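Local coordinates for protein thiamine pyrophosphokinase (Candida albicans, PDB 2G9Z) that catalyses the transfer of pyrophosphate from ATP to thiamine, making the cofactor thiamine pyrophosphate, at residues Leu291-Tyr294 with Tyr298-Arg301. Numbering follows the deposited sequence.
With VNP (3-[(4-amino-2-methylpyrimidin-5-yl)methyl]-5-(2-{[hydroxy(phosphonoamino)phosphoryl]oxy}ethyl)-4-methyl-1,3-thiazol-3-I um), chain N.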
# COMPACT_ATOMS: atom_id res chain seq x y z
N LEU A 291 12.45 17.23 -5.06
CA LEU A 291 12.07 17.63 -3.71
C LEU A 291 13.09 18.50 -2.98
O LEU A 291 14.30 18.37 -3.18
CB LEU A 291 11.80 16.40 -2.85
CG LEU A 291 10.71 15.40 -3.27
CD1 LEU A 291 10.82 14.14 -2.42
CD2 LEU A 291 9.35 16.04 -3.13
N ASN A 292 12.58 19.39 -2.14
CA ASN A 292 13.38 20.26 -1.30
C ASN A 292 12.63 20.30 0.02
O ASN A 292 11.49 20.73 0.06
CB ASN A 292 13.47 21.68 -1.86
CG ASN A 292 14.45 21.79 -3.01
OD1 ASN A 292 15.62 21.41 -2.89
ND2 ASN A 292 13.98 22.32 -4.14
N SER A 293 13.26 19.81 1.08
CA SER A 293 12.59 19.81 2.38
C SER A 293 13.38 20.59 3.42
O SER A 293 14.60 20.70 3.33
CB SER A 293 12.36 18.38 2.87
OG SER A 293 13.58 17.71 3.11
N TYR A 294 12.65 21.13 4.39
CA TYR A 294 13.25 21.88 5.49
C TYR A 294 12.51 21.42 6.74
O TYR A 294 11.32 21.72 6.90
CB TYR A 294 13.06 23.38 5.28
CG TYR A 294 13.49 23.84 3.91
CD1 TYR A 294 14.81 24.23 3.66
CD2 TYR A 294 12.59 23.84 2.84
CE1 TYR A 294 15.22 24.59 2.37
CE2 TYR A 294 12.99 24.19 1.56
CZ TYR A 294 14.31 24.57 1.33
OH TYR A 294 14.69 24.91 0.06
N TYR A 298 16.13 13.81 7.41
CA TYR A 298 16.98 13.67 6.23
C TYR A 298 16.38 14.62 5.20
O TYR A 298 15.59 14.22 4.34
CB TYR A 298 16.96 12.22 5.75
CG TYR A 298 17.40 11.26 6.82
CD1 TYR A 298 18.75 10.97 7.02
CD2 TYR A 298 16.47 10.70 7.70
CE1 TYR A 298 19.16 10.14 8.07
CE2 TYR A 298 16.87 9.88 8.75
CZ TYR A 298 18.21 9.60 8.93
OH TYR A 298 18.59 8.80 9.98
N ASP A 299 16.73 15.90 5.33
CA ASP A 299 16.22 16.92 4.43
C ASP A 299 16.81 16.76 3.05
O ASP A 299 17.99 16.43 2.89
CB ASP A 299 16.52 18.33 4.96
CG ASP A 299 15.42 18.87 5.86
OD1 ASP A 299 14.24 18.50 5.64
OD2 ASP A 299 15.72 19.66 6.78
N MET A 300 15.98 17.00 2.05
CA MET A 300 16.39 16.87 0.66
C MET A 300 16.49 18.23 -0.02
O MET A 300 15.76 19.16 0.31
CB MET A 300 15.38 15.99 -0.08
CG MET A 300 15.33 14.54 0.40
SD MET A 300 13.71 13.73 0.19
CE MET A 300 12.84 14.40 1.59
N ARG A 301 17.42 18.33 -0.96
CA ARG A 301 17.60 19.55 -1.73
C ARG A 301 17.79 19.09 -3.17
O ARG A 301 18.70 18.32 -3.45
CB ARG A 301 18.82 20.35 -1.24
CG ARG A 301 18.70 20.81 0.22
CD ARG A 301 17.40 21.57 0.45
NE ARG A 301 16.96 21.52 1.84
CZ ARG A 301 17.57 22.14 2.85
NH1 ARG A 301 18.66 22.87 2.63
NH2 ARG A 301 17.10 22.01 4.08
O2G VNP N . 13.89 2.73 11.27
PG VNP N . 12.54 2.06 10.69
O3G VNP N . 11.53 3.10 10.39
O1G VNP N . 12.04 1.04 11.82
N3B VNP N . 12.93 1.19 9.37
PB VNP N . 14.40 0.51 9.43
O2B VNP N . 14.53 -0.43 8.30
O1B VNP N . 14.60 -0.03 10.80
O1 VNP N . 15.42 1.74 9.22
C7 VNP N . 15.45 2.56 8.05
C12 VNP N . 16.89 3.07 7.92
C11 VNP N . 17.17 4.10 6.82
C10 VNP N . 16.72 5.53 7.10
CM4 VNP N . 16.66 6.12 8.51
S1 VNP N . 16.41 3.83 5.18
C9 VNP N . 16.32 5.55 4.86
N5 VNP N . 16.37 6.22 6.01
C7A VNP N . 15.96 7.63 6.12
C5A VNP N . 16.14 8.43 4.82
C6A VNP N . 14.99 8.97 4.26
N1A VNP N . 15.05 9.75 3.20
C2A VNP N . 16.23 10.03 2.62
CM2 VNP N . 16.26 10.96 1.40
N3A VNP N . 17.36 9.52 3.11
C4A VNP N . 17.35 8.73 4.19
N4A VNP N . 18.50 8.25 4.65
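CE1 of Y294 sits over the centre of one face of the R301 guanidinium, 3.4 Å from CZ of R301, with the ring turned 29° from the guanidinium plane. At the guanidinium edge, and in its plane, is the backbone O of S293, gripped side-on by NE and NH2 of R301, each at 2.9 Å. A bend at chi2 (-53°) folds the arginine chain back over strand 291-294 to reach both groups. One face of the Y298 ring carries the bridging methylene of VNP, C7A, 3.4 Å above the ring plane and offset toward the rim; OH of Y298 hydrogen-bonds to OE1 of Q151 of the second subunit.

S293 is bonded through its N and OG as well. Its N gives a 2.7 Å hydrogen bond to O of M300, while its OG accepts from N of M300 at 2.7 Å and donates to OD1 of D299. With chi1 at 64°, OG stands between backbone N and carbonyl carbon, facing strand 298-301. The D299 carboxylate also takes the amides of G295 and L296, holding the short connection that follows strand 289-294, and Q27 binds its OD2.

Beyond S293, the thioether of M300 runs beside L291, SD 3.9 Å from CD1, and CG of M300 is 3.8 Å from the pyrimidine methyl CM2 of VNP.

The serine, aspartate and arginine thus fix strand 298-301 by side-chain bonds where the strands diverge from regular pairing. This is consistent with their helping to place Y298 and M300 against the thiamine part of the ligand, in a pocket completed across the dimer. A long salt bridge, NH2 of R301 to OD2 of D299 at 3.8 Å, may offset part of the arginine charge.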